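Local coordinates for uncharacterized protein (Bacillus thuringiensis serovar kurstaki, PDB 4XE7), which probably polymerises as a bacterial actin-like ParM into nucleotide-dependent filaments that segregate plasmid DNA, at residues L207-D212 / G389-K394; N199-S204 / Y401-S406; K314-D319 / K394-S399; G216-V221 / N411-L416. All blocks are in the same frame, centred on the assembly; numbering follows the deposited sequence.

Contact 1: residues L207-D212 / G389-K394; sequences LAILFD and GFILPK
Ile209, on the last turn of helix 205-210, lays its branched side chain over the bend formed by Ile391 and Pro393. The close part is small, wholly apolar and buried. Ile209 CG1 comes within 4.0 Å of Pro393 CG, so one branch rests on the outer corner of the proline ring, and the two side chains cross obliquely. The other branch, the methyl CG2, lies between two partners: 4.2 Å from Pro393 CB and the same from CG2 of Ile391, whose CB points at the helix. With chi1 at -71°, CG1 of Ile209 lies beside its own backbone N and CG2 beside the carbonyl carbon, which turns the ethyl arm and the methyl to neighbouring parts of the 391-393 bend. Ile368 from strand 366-370 and Phe402 from helix 402-418 also pack on Ile209, closing in the same apolar patch. Away from this patch the pairing thins out quickly. Lys394 is exposed, poorly ordered and runs away from the helix, while Leu210 is partly exposed and turns to Met224 and Ala226 instead. A short helix leaving one domain, seated on the end of the other domain's edge strand and the proline just after it, is consistent with the interdomain hinge of the actin fold.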
# COMPACT_ATOMS: atom_id res chain seq x y z
N LEU A 207 -13.33 7.87 -0.57
CA LEU A 207 -13.65 7.56 -1.96
C LEU A 207 -13.37 6.09 -2.30
O LEU A 207 -14.16 5.45 -2.99
CB LEU A 207 -12.87 8.47 -2.91
CG LEU A 207 -13.49 9.85 -3.11
CD1 LEU A 207 -12.55 10.76 -3.90
CD2 LEU A 207 -14.83 9.69 -3.81
N ALA A 208 -12.25 5.56 -1.80
CA ALA A 208 -11.83 4.20 -2.14
C ALA A 208 -12.65 3.16 -1.40
O ALA A 208 -12.68 1.99 -1.78
CB ALA A 208 -10.36 3.99 -1.86
N ILE A 209 -13.32 3.58 -0.33
CA ILE A 209 -14.24 2.70 0.36
C ILE A 209 -15.58 2.69 -0.36
O ILE A 209 -16.21 1.63 -0.52
CB ILE A 209 -14.38 3.11 1.83
CG1 ILE A 209 -13.07 2.77 2.55
CG2 ILE A 209 -15.58 2.42 2.48
CD1 ILE A 209 -12.82 3.58 3.80
N LEU A 210 -16.00 3.86 -0.84
CA LEU A 210 -17.30 3.99 -1.50
C LEU A 210 -17.31 3.52 -2.95
O LEU A 210 -18.33 3.03 -3.43
CB LEU A 210 -17.76 5.44 -1.47
CG LEU A 210 -18.13 6.08 -0.13
CD1 LEU A 210 -18.34 7.56 -0.36
CD2 LEU A 210 -19.39 5.45 0.43
N PHE A 211 -16.19 3.70 -3.67
CA PHE A 211 -16.20 3.41 -5.11
C PHE A 211 -15.06 2.49 -5.54
O PHE A 211 -14.01 2.43 -4.90
CB PHE A 211 -16.15 4.72 -5.90
CG PHE A 211 -17.33 5.62 -5.63
CD1 PHE A 211 -18.52 5.44 -6.31
CD2 PHE A 211 -17.25 6.64 -4.70
CE1 PHE A 211 -19.62 6.26 -6.06
CE2 PHE A 211 -18.34 7.47 -4.45
CZ PHE A 211 -19.52 7.27 -5.13
N ASP A 212 -15.30 1.77 -6.63
CA ASP A 212 -14.27 0.95 -7.27
C ASP A 212 -14.33 1.27 -8.78
O ASP A 212 -15.30 1.88 -9.24
CB ASP A 212 -14.51 -0.54 -6.98
CG ASP A 212 -13.33 -1.43 -7.35
OD1 ASP A 212 -12.26 -0.92 -7.74
OD2 ASP A 212 -13.46 -2.68 -7.22
N GLY A 389 -23.65 2.36 11.29
CA GLY A 389 -22.60 3.35 11.18
C GLY A 389 -21.21 2.71 11.17
O GLY A 389 -20.24 3.39 10.83
N PHE A 390 -21.11 1.43 11.55
CA PHE A 390 -19.83 0.72 11.50
C PHE A 390 -19.57 0.13 10.12
O PHE A 390 -20.39 -0.60 9.57
CB PHE A 390 -19.77 -0.41 12.53
CG PHE A 390 -18.43 -1.09 12.60
CD1 PHE A 390 -18.15 -2.20 11.80
CD2 PHE A 390 -17.44 -0.62 13.46
CE1 PHE A 390 -16.90 -2.82 11.85
CE2 PHE A 390 -16.20 -1.24 13.52
CZ PHE A 390 -15.92 -2.34 12.71
N ILE A 391 -18.41 0.46 9.57
CA ILE A 391 -18.09 0.05 8.21
C ILE A 391 -16.84 -0.82 8.16
O ILE A 391 -15.75 -0.40 8.56
CB ILE A 391 -17.86 1.28 7.30
CG1 ILE A 391 -19.07 2.21 7.34
CG2 ILE A 391 -17.55 0.83 5.89
CD1 ILE A 391 -20.37 1.53 6.99
N LEU A 392 -17.01 -2.04 7.68
CA LEU A 392 -15.89 -2.91 7.37
C LEU A 392 -15.93 -3.03 5.85
O LEU A 392 -16.78 -3.74 5.33
CB LEU A 392 -16.03 -4.27 8.06
CG LEU A 392 -14.78 -5.12 8.32
CD1 LEU A 392 -15.14 -6.33 9.19
CD2 LEU A 392 -14.15 -5.57 7.01
N PRO A 393 -15.05 -2.30 5.15
CA PRO A 393 -15.13 -2.16 3.69
C PRO A 393 -15.05 -3.51 2.98
O PRO A 393 -14.22 -4.35 3.35
CB PRO A 393 -13.90 -1.29 3.33
CG PRO A 393 -13.49 -0.62 4.63
CD PRO A 393 -13.88 -1.61 5.72
N LYS A 394 -15.90 -3.71 1.97
CA LYS A 394 -15.92 -4.96 1.22
C LYS A 394 -14.57 -5.27 0.59
O LYS A 394 -14.13 -6.42 0.57
CB LYS A 394 -17.01 -4.92 0.14
CG LYS A 394 -18.40 -5.25 0.65
CD LYS A 394 -18.89 -6.57 0.09
CE LYS A 394 -20.32 -6.87 0.52
NZ LYS A 394 -20.45 -8.25 1.07

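Contact 2: residues N199-S204 / Y401-S406; sequences NVEGVS and YFTSRS
This is a polar, partly buried contact between a turn and a helix: the turn joining strand 188-200 to helix 205-210 leans on the first turns of the C-terminal helix 402-418. Its centre is the pair Ser204 and Ser406. Ser406 OG lies 2.9 Å from Ser204 O, and also 2.6 Å from Phe402 O, the carbonyl one helical turn back. The hydroxyl is thus within hydrogen-bonding distance of both carbonyls, with one proton to share between them. The chi1 of -63° places that hydroxyl beside the backbone N of Ser406, leaning back along the helix to sit between the two acceptors. Beside the hydroxyl the two chains are close enough for methylene to meet methylene, with Ser204 CB 4.1 Å from Ser406 CB. Farther out the fit is looser: Glu201 CG only brushes Thr403 CG2, at 4.5 Å, along the partly exposed margin. The turn is steadied from its other end by Asn199, whose ND2 is bonded to Gly152 O and Ser151 OG on strand 145-154. A C-terminal helix lying beside the chain's passage from the first domain's sheet into a connecting helix is consistent with the base of the two-domain actin fold.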
# COMPACT_ATOMS: atom_id res chain seq x y z
N ASN A 199 -5.44 16.36 -3.49
CA ASN A 199 -6.56 15.91 -2.69
C ASN A 199 -6.20 15.98 -1.21
O ASN A 199 -5.02 16.13 -0.86
CB ASN A 199 -6.99 14.49 -3.08
CG ASN A 199 -7.22 14.35 -4.59
OD1 ASN A 199 -8.28 14.73 -5.10
ND2 ASN A 199 -6.23 13.80 -5.30
N VAL A 200 -7.22 15.86 -0.37
CA VAL A 200 -7.04 15.84 1.08
C VAL A 200 -6.57 14.48 1.53
O VAL A 200 -7.37 13.55 1.58
CB VAL A 200 -8.36 16.14 1.82
CG1 VAL A 200 -8.13 16.23 3.32
CG2 VAL A 200 -9.03 17.40 1.27
N GLU A 201 -5.29 14.34 1.88
CA GLU A 201 -4.79 13.04 2.34
C GLU A 201 -5.55 12.68 3.62
O GLU A 201 -5.86 13.55 4.42
CB GLU A 201 -3.28 13.07 2.59
CG GLU A 201 -2.64 11.68 2.67
CD GLU A 201 -1.16 11.73 3.03
OE1 GLU A 201 -0.83 12.30 4.09
OE2 GLU A 201 -0.34 11.19 2.26
N GLY A 202 -5.88 11.41 3.79
CA GLY A 202 -6.66 11.01 4.94
C GLY A 202 -8.13 10.83 4.63
O GLY A 202 -8.57 9.72 4.33
N VAL A 203 -8.90 11.91 4.67
CA VAL A 203 -10.34 11.76 4.47
C VAL A 203 -10.69 11.40 3.02
O VAL A 203 -11.80 10.93 2.75
CB VAL A 203 -11.12 13.02 4.90
CG1 VAL A 203 -11.05 14.09 3.82
CG2 VAL A 203 -12.57 12.65 5.23
N SER A 204 -9.75 11.59 2.09
CA SER A 204 -9.95 11.16 0.70
C SER A 204 -10.20 9.67 0.61
O SER A 204 -10.85 9.20 -0.32
CB SER A 204 -8.74 11.48 -0.19
OG SER A 204 -8.48 12.86 -0.24
N TYR A 401 -3.68 0.45 -0.46
CA TYR A 401 -3.73 1.37 -1.59
C TYR A 401 -4.98 2.27 -1.59
O TYR A 401 -5.33 2.84 -2.62
CB TYR A 401 -3.65 0.56 -2.90
CG TYR A 401 -2.33 -0.16 -3.02
CD1 TYR A 401 -1.16 0.53 -3.36
CD2 TYR A 401 -2.23 -1.52 -2.77
CE1 TYR A 401 0.05 -0.11 -3.47
CE2 TYR A 401 -1.01 -2.18 -2.85
CZ TYR A 401 0.12 -1.47 -3.21
OH TYR A 401 1.34 -2.12 -3.31
N PHE A 402 -5.64 2.40 -0.45
CA PHE A 402 -6.86 3.20 -0.39
C PHE A 402 -6.57 4.67 -0.72
O PHE A 402 -7.41 5.38 -1.29
CB PHE A 402 -7.52 3.10 0.99
CG PHE A 402 -8.46 1.91 1.16
CD1 PHE A 402 -8.71 1.03 0.13
CD2 PHE A 402 -9.10 1.69 2.38
CE1 PHE A 402 -9.59 -0.03 0.29
CE2 PHE A 402 -9.97 0.64 2.55
CZ PHE A 402 -10.22 -0.23 1.50
N THR A 403 -5.38 5.14 -0.35
CA THR A 403 -4.99 6.51 -0.64
C THR A 403 -4.76 6.71 -2.14
O THR A 403 -5.31 7.64 -2.74
CB THR A 403 -3.74 6.91 0.12
OG1 THR A 403 -3.98 6.78 1.53
CG2 THR A 403 -3.34 8.36 -0.21
N SER A 404 -3.94 5.85 -2.75
CA SER A 404 -3.70 5.97 -4.19
C SER A 404 -4.95 5.68 -5.01
O SER A 404 -5.18 6.33 -6.03
CB SER A 404 -2.56 5.05 -4.65
OG SER A 404 -2.68 3.74 -4.13
N ARG A 405 -5.76 4.71 -4.58
CA ARG A 405 -7.03 4.44 -5.26
C ARG A 405 -7.97 5.64 -5.17
O ARG A 405 -8.68 5.93 -6.14
CB ARG A 405 -7.71 3.19 -4.69
CG ARG A 405 -6.99 1.91 -5.02
CD ARG A 405 -7.45 0.75 -4.15
NE ARG A 405 -8.83 0.40 -4.44
CZ ARG A 405 -9.20 -0.54 -5.30
NH1 ARG A 405 -8.30 -1.23 -5.97
NH2 ARG A 405 -10.48 -0.78 -5.50
N SER A 406 -7.99 6.32 -4.03
CA SER A 406 -8.82 7.52 -3.87
C SER A 406 -8.39 8.61 -4.85
O SER A 406 -9.23 9.21 -5.52
CB SER A 406 -8.76 8.06 -2.44
OG SER A 406 -9.27 7.12 -1.51

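Contact 3: residues K314-D319 / K394-S399; sequences KMIEDD and KNIQES
Ile316, at the end of helix 300-317, meets the 3-10 turn around Ile396 and Gln397, so a helix of one domain of the actin-like fold touches the loop leading from strand 390-391 to the C-terminal helix.

The apolar part depends on Ile316. Its CD1 reaches Ile396 CG2 at 3.8 Å, the two side chains crossing at about a right angle, and lies 4.2 Å from Gln397 CG, where the two side chains run alongside one another, pointing opposite ways. Its other branch, CG2, stands over the backbone, 4.1 Å from Lys394 O. In Ile396, chi1 of -176° turns CG1 away from the backbone N and leaves CG2 to meet Ile316; Ile396 also packs on Val374 and Leu375 of helix 372-376. Tyr378 touches Ile316 as well, extending the apolar patch.

Polar links are sparser and lie toward solvent. A water donates to Glu317 OE2 at 3.0 Å and accepts a weak bond from Gln397 NE2, bridging the two exposed side chains. Opposite charges approach without pairing: Asp319 OD2 and Lys394 NZ stay 5.7 Å apart, and the lysine is poorly ordered.

Within the loop, hydrogen bonds stiffen the turn. Glu398 N bonds Asn395 O, a three-residue step that suits a 3-10 winding. Ile396 O is gripped twice by one residue: Ser399 N donates at 3.0 Å, and Ser399 OG donates at 2.6 Å from within the carbonyl plane, on a lone pair, with a C=O...OG angle of 132°.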
# COMPACT_ATOMS: atom_id res chain seq x y z
N LYS A 314 -11.97 -16.46 1.63
CA LYS A 314 -13.16 -17.29 1.55
C LYS A 314 -14.24 -16.80 2.50
O LYS A 314 -15.42 -16.85 2.17
CB LYS A 314 -12.83 -18.75 1.87
CG LYS A 314 -11.79 -19.39 0.99
CD LYS A 314 -11.62 -20.83 1.43
CE LYS A 314 -10.43 -21.50 0.82
NZ LYS A 314 -10.24 -22.82 1.47
N MET A 315 -13.83 -16.35 3.68
CA MET A 315 -14.77 -15.81 4.65
C MET A 315 -15.41 -14.53 4.10
O MET A 315 -16.60 -14.33 4.22
CB MET A 315 -14.09 -15.52 6.00
CG MET A 315 -13.45 -16.72 6.71
SD MET A 315 -13.00 -16.38 8.45
CE MET A 315 -14.57 -16.56 9.26
N ILE A 316 -14.59 -13.67 3.51
CA ILE A 316 -15.08 -12.40 2.96
C ILE A 316 -16.07 -12.63 1.80
O ILE A 316 -17.03 -11.88 1.64
CB ILE A 316 -13.92 -11.52 2.50
CG1 ILE A 316 -13.11 -11.07 3.72
CG2 ILE A 316 -14.41 -10.31 1.70
CD1 ILE A 316 -11.84 -10.27 3.39
N GLU A 317 -15.85 -13.69 1.02
CA GLU A 317 -16.75 -14.05 -0.07
C GLU A 317 -18.09 -14.62 0.41
O GLU A 317 -19.09 -14.58 -0.31
CB GLU A 317 -16.09 -15.07 -1.00
CG GLU A 317 -14.98 -14.49 -1.85
CD GLU A 317 -15.49 -13.46 -2.83
OE1 GLU A 317 -16.33 -13.81 -3.68
OE2 GLU A 317 -15.05 -12.29 -2.74
N ASP A 318 -18.11 -15.15 1.62
CA ASP A 318 -19.21 -16.02 2.02
C ASP A 318 -19.32 -16.07 3.52
O ASP A 318 -18.57 -16.80 4.18
CB ASP A 318 -18.99 -17.42 1.44
CG ASP A 318 -20.16 -18.36 1.69
OD1 ASP A 318 -21.09 -18.04 2.45
OD2 ASP A 318 -20.11 -19.47 1.12
N ASP A 319 -20.29 -15.31 4.05
CA ASP A 319 -20.52 -15.18 5.49
C ASP A 319 -20.78 -16.51 6.20
O ASP A 319 -20.63 -16.60 7.42
CB ASP A 319 -21.71 -14.24 5.75
CG ASP A 319 -21.51 -12.85 5.18
OD1 ASP A 319 -22.53 -12.17 4.92
OD2 ASP A 319 -20.35 -12.44 4.98
N LYS A 394 -15.90 -3.71 1.97
CA LYS A 394 -15.92 -4.96 1.22
C LYS A 394 -14.57 -5.27 0.59
O LYS A 394 -14.13 -6.42 0.57
CB LYS A 394 -17.01 -4.92 0.14
CG LYS A 394 -18.40 -5.25 0.65
CD LYS A 394 -18.89 -6.57 0.09
CE LYS A 394 -20.32 -6.87 0.52
NZ LYS A 394 -20.45 -8.25 1.07
N ASN A 395 -13.91 -4.21 0.11
CA ASN A 395 -12.60 -4.29 -0.54
C ASN A 395 -11.42 -4.04 0.41
O ASN A 395 -10.36 -3.52 0.01
CB ASN A 395 -12.56 -3.28 -1.67
CG ASN A 395 -13.12 -1.94 -1.25
OD1 ASN A 395 -13.31 -1.71 -0.05
ND2 ASN A 395 -13.41 -1.07 -2.21
N ILE A 396 -11.61 -4.40 1.68
CA ILE A 396 -10.59 -4.28 2.73
C ILE A 396 -9.24 -4.85 2.30
O ILE A 396 -8.19 -4.39 2.75
CB ILE A 396 -11.08 -5.00 4.02
CG1 ILE A 396 -10.10 -4.80 5.17
CG2 ILE A 396 -11.30 -6.50 3.76
CD1 ILE A 396 -10.06 -3.40 5.71
N GLN A 397 -9.25 -5.85 1.42
CA GLN A 397 -8.01 -6.43 0.92
C GLN A 397 -7.14 -5.38 0.21
O GLN A 397 -5.91 -5.54 0.12
CB GLN A 397 -8.32 -7.61 -0.03
CG GLN A 397 -9.21 -8.68 0.60
CD GLN A 397 -9.36 -9.92 -0.27
OE1 GLN A 397 -8.38 -10.61 -0.58
NE2 GLN A 397 -10.59 -10.22 -0.68
N GLU A 398 -7.76 -4.31 -0.27
CA GLU A 398 -7.02 -3.28 -0.99
C GLU A 398 -6.62 -2.10 -0.10
O GLU A 398 -6.28 -1.02 -0.61
CB GLU A 398 -7.83 -2.78 -2.20
CG GLU A 398 -7.91 -3.80 -3.34
CD GLU A 398 -6.56 -4.48 -3.62
OE1 GLU A 398 -5.55 -3.78 -3.83
OE2 GLU A 398 -6.53 -5.73 -3.61
N SER A 399 -6.65 -2.32 1.22
CA SER A 399 -6.39 -1.27 2.22
C SER A 399 -5.09 -0.50 2.03
O SER A 399 -5.05 0.73 2.21
CB SER A 399 -6.37 -1.86 3.65
OG SER A 399 -7.66 -2.18 4.09
O HOH W 1 -12.58 -12.60 -0.99

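Contact 4: residues G216-V221 / N411-L416; sequences GEIVEV and NLLEQL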
# COMPACT_ATOMS: atom_id res chain seq x y z
N GLY A 216 -13.23 -0.13 -16.68
CA GLY A 216 -13.60 1.21 -17.09
C GLY A 216 -14.81 1.85 -16.40
O GLY A 216 -15.09 3.02 -16.61
N GLU A 217 -15.54 1.09 -15.58
CA GLU A 217 -16.74 1.65 -14.97
C GLU A 217 -16.56 1.97 -13.49
O GLU A 217 -16.09 1.14 -12.72
CB GLU A 217 -17.93 0.70 -15.13
CG GLU A 217 -18.36 0.50 -16.57
CD GLU A 217 -19.16 1.66 -17.14
OE1 GLU A 217 -19.58 2.56 -16.37
OE2 GLU A 217 -19.37 1.67 -18.37
N ILE A 218 -16.95 3.18 -13.10
CA ILE A 218 -17.11 3.50 -11.69
C ILE A 218 -18.34 2.79 -11.15
O ILE A 218 -19.44 2.97 -11.65
CB ILE A 218 -17.29 5.00 -11.44
CG1 ILE A 218 -16.02 5.74 -11.86
CG2 ILE A 218 -17.60 5.26 -9.99
CD1 ILE A 218 -16.16 7.24 -11.79
N VAL A 219 -18.14 1.97 -10.12
CA VAL A 219 -19.24 1.26 -9.50
C VAL A 219 -19.28 1.54 -8.00
O VAL A 219 -18.23 1.72 -7.36
CB VAL A 219 -19.16 -0.27 -9.75
CG1 VAL A 219 -19.00 -0.55 -11.24
CG2 VAL A 219 -18.02 -0.89 -8.97
N GLU A 220 -20.48 1.59 -7.45
CA GLU A 220 -20.66 1.85 -6.03
C GLU A 220 -20.47 0.57 -5.24
O GLU A 220 -21.24 -0.37 -5.38
CB GLU A 220 -22.04 2.46 -5.75
CG GLU A 220 -22.21 3.86 -6.32
CD GLU A 220 -23.55 4.48 -5.99
OE1 GLU A 220 -24.58 3.91 -6.41
OE2 GLU A 220 -23.57 5.52 -5.30
N VAL A 221 -19.43 0.55 -4.42
CA VAL A 221 -19.17 -0.57 -3.54
C VAL A 221 -20.25 -0.62 -2.48
O VAL A 221 -20.55 0.39 -1.85
CB VAL A 221 -17.78 -0.45 -2.85
CG1 VAL A 221 -17.45 -1.73 -2.09
CG2 VAL A 221 -16.72 -0.14 -3.87
N ASN A 411 -9.10 11.40 -9.90
CA ASN A 411 -8.53 11.71 -11.21
C ASN A 411 -9.45 11.34 -12.38
O ASN A 411 -9.59 12.10 -13.33
CB ASN A 411 -7.18 11.01 -11.36
CG ASN A 411 -6.25 11.73 -12.34
OD1 ASN A 411 -6.60 12.78 -12.89
ND2 ASN A 411 -5.07 11.16 -12.55
N LEU A 412 -10.08 10.16 -12.30
CA LEU A 412 -11.02 9.74 -13.34
C LEU A 412 -12.21 10.71 -13.40
O LEU A 412 -12.59 11.17 -14.48
CB LEU A 412 -11.51 8.31 -13.09
CG LEU A 412 -12.59 7.82 -14.06
CD1 LEU A 412 -12.10 7.90 -15.50
CD2 LEU A 412 -13.03 6.40 -13.73
N LEU A 413 -12.78 11.02 -12.23
CA LEU A 413 -13.91 11.93 -12.16
C LEU A 413 -13.55 13.31 -12.74
O LEU A 413 -14.34 13.92 -13.47
CB LEU A 413 -14.40 12.06 -10.72
CG LEU A 413 -15.09 10.81 -10.16
CD1 LEU A 413 -15.23 10.92 -8.64
CD2 LEU A 413 -16.45 10.62 -10.83
N GLU A 414 -12.36 13.79 -12.42
CA GLU A 414 -11.86 15.03 -12.99
C GLU A 414 -11.77 14.99 -14.53
O GLU A 414 -12.20 15.94 -15.20
CB GLU A 414 -10.49 15.37 -12.40
CG GLU A 414 -9.86 16.62 -12.96
CD GLU A 414 -10.77 17.84 -12.84
OE1 GLU A 414 -11.46 17.98 -11.81
OE2 GLU A 414 -10.79 18.65 -13.79
N GLN A 415 -11.24 13.91 -15.09
CA GLN A 415 -11.10 13.81 -16.55
C GLN A 415 -12.46 13.69 -17.23
O GLN A 415 -12.66 14.23 -18.33
CB GLN A 415 -10.22 12.62 -16.95
CG GLN A 415 -8.92 12.56 -16.22
CD GLN A 415 -8.17 13.88 -16.31
OE1 GLN A 415 -7.95 14.39 -17.39
NE2 GLN A 415 -7.80 14.43 -15.16
N LEU A 416 -13.39 12.99 -16.59
CA LEU A 416 -14.75 12.87 -17.10
C LEU A 416 -15.47 14.22 -17.04
O LEU A 416 -16.32 14.52 -17.88
CB LEU A 416 -15.56 11.83 -16.31
CG LEU A 416 -15.23 10.33 -16.41
CD1 LEU A 416 -16.09 9.54 -15.42
CD2 LEU A 416 -15.44 9.81 -17.83
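Ile218 is the bump of this contact, and Leu412, Leu413 and Leu416 form the hollow that takes it. The packing is strand on helix: one arm of the short beta hairpin made by strands 211-214 and 217-220 lies against the C-terminal helix 402-418, within the actin-like fold. The axes of strand 217-220 and of the helical stretch 411-416 come no nearer than 10.8 Å, with 123° between their N-to-C directions, and the isoleucine spans the gap. Its chain is extended, with chi2 at 174°, so CD1 stands well forward of the strand. There it enters the hollow, 3.5 Å from Leu413 CD2, with the two side chains crossing at about a right angle. Leu416 forms a more distant wall, its CD1 4.3 Å from Ile218 CD1. Leu412 meets the isoleucine head-on, tip to tip: Leu412 CD2 is 3.6 Å from Ile218 CG1 and 3.8 Å from Ile218 CD1. Leu412 is buried, held also by Val2 and Met5 of helix 2-7 and by Ile213 of the hairpin, whereas Leu413 is exposed and makes the solvent-side lip of the hollow. Phe211 of the partner strand flanks Ile218. Inside the helix Gln415 turns back one turn, its NE2 making a weak hydrogen bond to Asn411 OD1 at 3.1 Å.

The four contacts lie close together where the two actin-like domains probably join. Contact 1 is the middle piece, its centre about 11 Å from that of contact 3, 12 Å from contact 2 and 15 Å from contact 4. A salt bridge from Asp212 OD1 to Arg405 NH2, at 2.9 Å, ties contact 1 to contact 2. Leu210 O and Val221 N, also 2.9 Å apart, probably share a hydrogen bond linking contact 1 to the hairpin of contact 4. Contacts 1 and 3 share Lys394, and contact 3 also touches contact 2, through Asn395 and Phe402, and contact 4, through Lys394 and Val221. Contacts 2 and 4 both use helix 402-418 without touching. The model is the apo form, without bound nucleotide.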